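Local coordinates for flagellar motor switch protein FliG (Thermotoga maritima, PDB 3AJC) that probably forms part of the switch complex at the base of the flagellar basal body, which sets the direction of flagellar rotation and interacts with chemotaxis proteins, at residues T105-K108 with K109-K113; D151-D154 with L155-L159; P191-L194 with K195-E198. One frame throughout, in Å; residues are numbered along the deposited sequence.

Contact 1: residues T105-K108 with K109-K113; sequences TTEK and KIMDK
Four i to i+4 bonds, from Lys109 N to Thr105 O through Asp112 N to Lys108 O, make residues 105-113 regular alpha-helix within helix 104-117 of the FliG middle and C-terminal fragment. The Lys109 and Ile110 amides meet their carbonyls almost head-on, at 161° C=O...N, whereas those of Met111 and Asp112 stand tilted from the carbonyl plane. Thr105 and Lys109, Thr106 and Ile110, and Glu107 and Met111 lie alongside in pairs pointing the same way. Thr106 CG2 lies 4.2 Å from Ile110 CD1, and both rest on helix 49-60, Thr106 on Gln52 and Ile110 on Thr53 and Leu56. The Ile110 side chain is about 11 Å from that of Arg58, part of the EHPQR motif important for interaction with FliM. The Thr106 hydroxyl hydrogen-bonds Asp103 OD1. With Lys109 CG beside its own backbone N (chi1 -65°) and the chain extended beyond, CG comes within 3.4 Å of Thr105 O and CE within 3.9 Å of Thr105 CG2. Glu107, which is buried, and the partly exposed Met111 both touch Met99 and Met129. Glu107 bends at chi2 (-76°), which sets OE2 3.8 Å from Met111 CB.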
loop_
_atom_site.group_PDB
_atom_site.type_symbol
_atom_site.label_atom_id
_atom_site.label_comp_id
_atom_site.label_asym_id
_atom_site.label_seq_id
_atom_site.Cartn_x
_atom_site.Cartn_y
_atom_site.Cartn_z
ATOM N N THR A 105 -6.359 6.258 14.628
ATOM C CA THR A 105 -6.277 5.677 15.959
ATOM C C THR A 105 -6.059 4.171 15.937
ATOM O O THR A 105 -5.077 3.674 16.482
ATOM C CB THR A 105 -7.548 5.982 16.763
ATOM O OG1 THR A 105 -7.711 7.404 16.866
ATOM C CG2 THR A 105 -7.455 5.373 18.160
ATOM N N THR A 106 -6.975 3.440 15.317
ATOM C CA THR A 106 -6.836 1.996 15.249
ATOM C C THR A 106 -5.512 1.605 14.574
ATOM O O THR A 106 -4.829 0.707 15.048
ATOM C CB THR A 106 -8.018 1.353 14.481
ATOM O OG1 THR A 106 -9.245 1.661 15.146
ATOM C CG2 THR A 106 -7.877 -0.139 14.439
ATOM N N GLU A 107 -5.153 2.285 13.484
ATOM C CA GLU A 107 -3.920 1.997 12.750
ATOM C C GLU A 107 -2.697 2.137 13.659
ATOM O O GLU A 107 -1.798 1.284 13.649
ATOM C CB GLU A 107 -3.809 2.934 11.540
ATOM C CG GLU A 107 -2.663 2.669 10.567
ATOM C CD GLU A 107 -1.322 3.141 11.095
ATOM O OE1 GLU A 107 -1.278 4.233 11.701
ATOM O OE2 GLU A 107 -0.313 2.430 10.898
ATOM N N LYS A 108 -2.683 3.204 14.455
ATOM C CA LYS A 108 -1.591 3.477 15.384
ATOM C C LYS A 108 -1.466 2.393 16.448
ATOM O O LYS A 108 -0.362 2.005 16.813
ATOM C CB LYS A 108 -1.803 4.819 16.070
ATOM C CG LYS A 108 -0.787 5.878 15.706
ATOM C CD LYS A 108 -0.883 6.308 14.243
ATOM C CE LYS A 108 -0.031 7.551 13.994
ATOM N NZ LYS A 108 -0.074 7.982 12.579
ATOM N N LYS A 109 -2.596 1.905 16.947
ATOM C CA LYS A 109 -2.577 0.857 17.965
ATOM C C LYS A 109 -2.015 -0.458 17.408
ATOM O O LYS A 109 -1.250 -1.153 18.078
ATOM C CB LYS A 109 -3.987 0.614 18.504
ATOM C CG LYS A 109 -4.596 1.792 19.254
ATOM C CD LYS A 109 -5.987 1.423 19.764
ATOM C CE LYS A 109 -6.565 2.490 20.667
ATOM N NZ LYS A 109 -7.862 2.021 21.248
ATOM N N ILE A 110 -2.407 -0.808 16.189
ATOM C CA ILE A 110 -1.918 -2.038 15.585
ATOM C C ILE A 110 -0.419 -1.947 15.274
ATOM O O ILE A 110 0.329 -2.916 15.452
ATOM C CB ILE A 110 -2.672 -2.354 14.276
ATOM C CG1 ILE A 110 -4.140 -2.679 14.590
ATOM C CG2 ILE A 110 -1.978 -3.493 13.548
ATOM C CD1 ILE A 110 -5.005 -2.976 13.367
ATOM N N MET A 111 0.009 -0.776 14.806
ATOM C CA MET A 111 1.405 -0.569 14.456
ATOM C C MET A 111 2.290 -0.576 15.701
ATOM O O MET A 111 3.373 -1.159 15.684
ATOM C CB MET A 111 1.572 0.746 13.677
ATOM C CG MET A 111 2.991 1.002 13.138
ATOM S SD MET A 111 3.681 -0.376 12.150
ATOM C CE MET A 111 2.975 -0.075 10.455
ATOM N N ASP A 112 1.830 0.068 16.772
ATOM C CA ASP A 112 2.591 0.100 18.014
ATOM C C ASP A 112 2.786 -1.312 18.549
ATOM O O ASP A 112 3.867 -1.660 19.013
ATOM C CB ASP A 112 1.885 0.953 19.076
ATOM C CG ASP A 112 2.057 2.447 18.838
ATOM O OD1 ASP A 112 2.896 2.832 17.985
ATOM O OD2 ASP A 112 1.361 3.235 19.516
ATOM N N LYS A 113 1.743 -2.129 18.488
ATOM C CA LYS A 113 1.871 -3.490 18.971
ATOM C C LYS A 113 2.829 -4.301 18.097
ATOM O O LYS A 113 3.663 -5.038 18.615
ATOM C CB LYS A 113 0.513 -4.199 19.023
ATOM C CG LYS A 113 0.613 -5.547 19.731
ATOM C CD LYS A 113 -0.616 -6.416 19.562
ATOM C CE LYS A 113 -0.494 -7.712 20.366
ATOM N NZ LYS A 113 -1.600 -8.676 20.060
#

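Contact 2: residues D151-D154 with L155-L159; sequences DTRD and LALAL
Asp151 and Leu155 are joined by the first of the backbone bonds that open helix 152-159, Leu155 N to Asp151 O at 3.1 Å. Three more i to i+4 bonds follow between the segments, the last from Ala158 N to Asp154 O at 2.9 Å. Asp151 is the N-cap: its OD1 also accepts from Asp154 N at 3.0 Å, met from above the carboxylate plane, 52° out of it. This residue therefore takes up two amides of the first turn, one with its carbonyl and one with its side chain.

The side-chain contact is between Arg153 and Leu157, which cross obliquely. Arg153 leaves the helix with CG anti to its backbone N (chi1 -171°) and stays extended to NE, which takes the guanidinium out past Leu157. NH1 comes 3.5 Å from Leu157 CD1, at an oblique angle to the guanidinium plane, while Leu157 CG sits 3.3 Å from Arg153 O. This helix start lies in the FliG C-terminal domain and packs between two others: the buried Ala156 touches Leu182 and Leu186 of helix 176-187, and Leu157 and Ala158 meet Ala200 and Ile204 of helix 194-213.

Arg153 NE has a long, weak ion pair with Glu185 OE1, and the carboxylate of Asp151 lies at the helix N-terminus, where a negative charge would probably be favoured by the helix dipole.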
loop_
_atom_site.group_PDB
_atom_site.type_symbol
_atom_site.label_atom_id
_atom_site.label_comp_id
_atom_site.label_asym_id
_atom_site.label_seq_id
_atom_site.Cartn_x
_atom_site.Cartn_y
_atom_site.Cartn_z
ATOM N N ASP A 151 11.310 8.838 -15.646
ATOM C CA ASP A 151 11.214 9.345 -17.014
ATOM C C ASP A 151 10.103 10.386 -17.114
ATOM O O ASP A 151 9.127 10.368 -16.354
ATOM C CB ASP A 151 10.965 8.212 -18.017
ATOM C CG ASP A 151 9.631 7.521 -17.801
ATOM O OD1 ASP A 151 8.649 7.853 -18.497
ATOM O OD2 ASP A 151 9.565 6.640 -16.920
ATOM N N THR A 152 10.275 11.301 -18.059
ATOM C CA THR A 152 9.334 12.381 -18.275
ATOM C C THR A 152 7.872 11.974 -18.333
ATOM O O THR A 152 7.039 12.572 -17.651
ATOM C CB THR A 152 9.671 13.138 -19.575
ATOM O OG1 THR A 152 10.999 13.654 -19.481
ATOM C CG2 THR A 152 8.683 14.286 -19.812
ATOM N N ARG A 153 7.549 10.970 -19.144
ATOM C CA ARG A 153 6.154 10.581 -19.277
ATOM C C ARG A 153 5.522 10.029 -18.006
ATOM O O ARG A 153 4.362 10.311 -17.712
ATOM C CB ARG A 153 5.976 9.579 -20.414
ATOM C CG ARG A 153 4.509 9.316 -20.736
ATOM C CD ARG A 153 4.338 8.792 -22.153
ATOM N NE ARG A 153 2.964 8.952 -22.621
ATOM C CZ ARG A 153 1.955 8.168 -22.259
ATOM N NH1 ARG A 153 2.160 7.154 -21.424
ATOM N NH2 ARG A 153 0.737 8.412 -22.718
ATOM N N ASP A 154 6.265 9.230 -17.255
ATOM C CA ASP A 154 5.706 8.691 -16.031
ATOM C C ASP A 154 5.447 9.821 -15.042
ATOM O O ASP A 154 4.449 9.813 -14.322
ATOM C CB ASP A 154 6.638 7.650 -15.428
ATOM C CG ASP A 154 6.513 6.313 -16.116
ATOM O OD1 ASP A 154 5.363 5.905 -16.411
ATOM O OD2 ASP A 154 7.548 5.665 -16.358
ATOM N N LEU A 155 6.341 10.803 -15.035
ATOM C CA LEU A 155 6.208 11.937 -14.144
ATOM C C LEU A 155 4.941 12.709 -14.507
ATOM O O LEU A 155 4.132 13.024 -13.642
ATOM C CB LEU A 155 7.436 12.840 -14.266
ATOM C CG LEU A 155 7.721 13.868 -13.174
ATOM C CD1 LEU A 155 7.490 13.251 -11.788
ATOM C CD2 LEU A 155 9.176 14.355 -13.318
ATOM N N ALA A 156 4.768 12.997 -15.792
ATOM C CA ALA A 156 3.605 13.744 -16.243
ATOM C C ALA A 156 2.314 13.029 -15.855
ATOM O O ALA A 156 1.379 13.655 -15.346
ATOM C CB ALA A 156 3.669 13.949 -17.747
ATOM N N LEU A 157 2.263 11.723 -16.103
ATOM C CA LEU A 157 1.092 10.926 -15.761
ATOM C C LEU A 157 0.820 10.984 -14.263
ATOM O O LEU A 157 -0.292 11.279 -13.826
ATOM C CB LEU A 157 1.305 9.466 -16.175
ATOM C CG LEU A 157 1.296 9.196 -17.679
ATOM C CD1 LEU A 157 1.806 7.783 -17.998
ATOM C CD2 LEU A 157 -0.110 9.389 -18.175
ATOM N N ALA A 158 1.853 10.698 -13.481
ATOM C CA ALA A 158 1.738 10.697 -12.028
ATOM C C ALA A 158 1.233 12.033 -11.474
ATOM O O ALA A 158 0.498 12.064 -10.477
ATOM C CB ALA A 158 3.089 10.354 -11.408
ATOM N N LEU A 159 1.622 13.129 -12.120
ATOM C CA LEU A 159 1.230 14.461 -11.677
ATOM C C LEU A 159 -0.233 14.796 -11.955
ATOM O O LEU A 159 -0.825 15.619 -11.263
ATOM C CB LEU A 159 2.140 15.517 -12.308
ATOM C CG LEU A 159 3.560 15.537 -11.742
ATOM C CD1 LEU A 159 4.430 16.540 -12.490
ATOM C CD2 LEU A 159 3.484 15.884 -10.270
#

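Contact 3: residues P191-L194 with K195-E198; sequences PVRL and KDVE
Arg193 and Asp196 are brought together by similar first torsions: each has CG beside its own backbone N (chi1 -62° in Asp196), and their side chains lie at a slant to each other. Asp196 thereby folds back over the N-terminus of helix 194-213, with OD2 3.4 Å from Arg193 N. Its charge does not meet that of the arginine. The Arg193 chain bends at chi2 and chi3 and leaves NE 5.6 Å from Asp196 OD2, the guanidinium and carboxylate planes 60° apart.

Arg193 holds the N-cap position, and two backbone bonds close the first turn. Asp196 N donates to Arg193 O at 2.9 Å, from well above the carbonyl plane (55° out of it), an i to i+3 bond with a strongly bent approach. Glu198 N then reaches Leu194 O at 3.1 Å in the ordinary i to i+4 pattern. An alanine in place of Asp196 would probably leave the amides of the first turn, that of Arg193 among them, without a nearby negative charge.

The apolar contact is between Val192 CG2 and Val197 CG2, 3.7 Å apart, the two side chains crossing at about a right angle. Here the loop that follows helix 176-187 passes into helix 194-213, in the all-helical C-terminal part of FliG. Val192 and Val197 both touch Leu157 of helix 152-159, while Arg193, Lys195 and Glu198 lie at the exposed surface.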
loop_
_atom_site.group_PDB
_atom_site.type_symbol
_atom_site.label_atom_id
_atom_site.label_comp_id
_atom_site.label_asym_id
_atom_site.label_seq_id
_atom_site.Cartn_x
_atom_site.Cartn_y
_atom_site.Cartn_z
ATOM N N PRO A 191 -6.026 13.984 -22.327
ATOM C CA PRO A 191 -6.656 13.087 -21.351
ATOM C C PRO A 191 -6.033 11.695 -21.362
ATOM O O PRO A 191 -5.600 11.203 -22.405
ATOM C CB PRO A 191 -8.121 13.072 -21.790
ATOM C CG PRO A 191 -8.294 14.417 -22.446
ATOM C CD PRO A 191 -7.029 14.509 -23.267
ATOM N N VAL A 192 -5.995 11.063 -20.195
ATOM C CA VAL A 192 -5.407 9.738 -20.080
ATOM C C VAL A 192 -6.226 8.818 -19.188
ATOM O O VAL A 192 -6.980 9.274 -18.330
ATOM C CB VAL A 192 -3.971 9.824 -19.507
ATOM C CG1 VAL A 192 -3.098 10.681 -20.415
ATOM C CG2 VAL A 192 -4.001 10.414 -18.102
ATOM N N ARG A 193 -6.070 7.517 -19.402
ATOM C CA ARG A 193 -6.777 6.530 -18.603
ATOM C C ARG A 193 -6.331 6.674 -17.145
ATOM O O ARG A 193 -5.136 6.789 -16.852
ATOM C CB ARG A 193 -6.448 5.120 -19.091
ATOM C CG ARG A 193 -6.797 4.812 -20.542
ATOM C CD ARG A 193 -8.193 4.216 -20.697
ATOM N NE ARG A 193 -8.246 3.299 -21.838
ATOM C CZ ARG A 193 -9.350 2.704 -22.283
ATOM N NH1 ARG A 193 -10.517 2.929 -21.688
ATOM N NH2 ARG A 193 -9.285 1.875 -23.320
ATOM N N LEU A 194 -7.296 6.665 -16.233
ATOM C CA LEU A 194 -7.003 6.791 -14.811
ATOM C C LEU A 194 -6.015 5.742 -14.316
ATOM O O LEU A 194 -5.209 6.020 -13.431
ATOM C CB LEU A 194 -8.292 6.690 -13.988
ATOM C CG LEU A 194 -8.101 6.580 -12.470
ATOM C CD1 LEU A 194 -7.384 7.821 -11.953
ATOM C CD2 LEU A 194 -9.457 6.412 -11.784
ATOM N N LYS A 195 -6.064 4.541 -14.876
ATOM C CA LYS A 195 -5.150 3.508 -14.416
ATOM C C LYS A 195 -3.699 3.764 -14.828
ATOM O O LYS A 195 -2.781 3.218 -14.218
ATOM C CB LYS A 195 -5.605 2.120 -14.893
ATOM C CG LYS A 195 -5.369 1.838 -16.363
ATOM C CD LYS A 195 -6.202 2.753 -17.252
ATOM C CE LYS A 195 -7.706 2.596 -17.000
ATOM N NZ LYS A 195 -8.356 3.856 -16.517
ATOM N N ASP A 196 -3.485 4.590 -15.851
ATOM C CA ASP A 196 -2.118 4.902 -16.284
ATOM C C ASP A 196 -1.502 5.834 -15.248
ATOM O O ASP A 196 -0.320 5.729 -14.922
ATOM C CB ASP A 196 -2.109 5.595 -17.652
ATOM C CG ASP A 196 -2.689 4.725 -18.757
ATOM O OD1 ASP A 196 -2.283 3.547 -18.880
ATOM O OD2 ASP A 196 -3.550 5.225 -19.510
ATOM N N VAL A 197 -2.320 6.757 -14.749
ATOM C CA VAL A 197 -1.890 7.703 -13.733
ATOM C C VAL A 197 -1.504 6.867 -12.519
ATOM O O VAL A 197 -0.481 7.103 -11.879
ATOM C CB VAL A 197 -3.038 8.664 -13.379
ATOM C CG1 VAL A 197 -2.708 9.460 -12.129
ATOM C CG2 VAL A 197 -3.286 9.598 -14.545
ATOM N N GLU A 198 -2.321 5.857 -12.246
ATOM C CA GLU A 198 -2.109 4.950 -11.127
ATOM C C GLU A 198 -0.808 4.150 -11.176
ATOM O O GLU A 198 -0.083 4.095 -10.179
ATOM C CB GLU A 198 -3.297 3.990 -11.007
ATOM C CG GLU A 198 -4.444 4.554 -10.190
ATOM C CD GLU A 198 -4.081 4.699 -8.717
ATOM O OE1 GLU A 198 -4.878 5.297 -7.956
ATOM O OE2 GLU A 198 -2.996 4.203 -8.319
#

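Contact 1 stands apart from the other two: its centre is about 34 Å from that of contact 2 and about 33 Å from that of contact 3, on the opposite side of the chain's centre. It is partly buried among helices 49-60, 92-100 and 119-128. Contacts 2 and 3 both occupy helix starts in the C-terminal domain, with centres about 11 Å apart, and they touch through Leu157, whose O lies 3.5 Å from Val197 CG1. Contact 2 is partly buried and capped by an aspartate side chain; contact 3 is a surface turn with an arginine at the cap position. Contact 1 lies within a helix and shares regular backbone bonds with contact 2, but has no capping side chain in its segments.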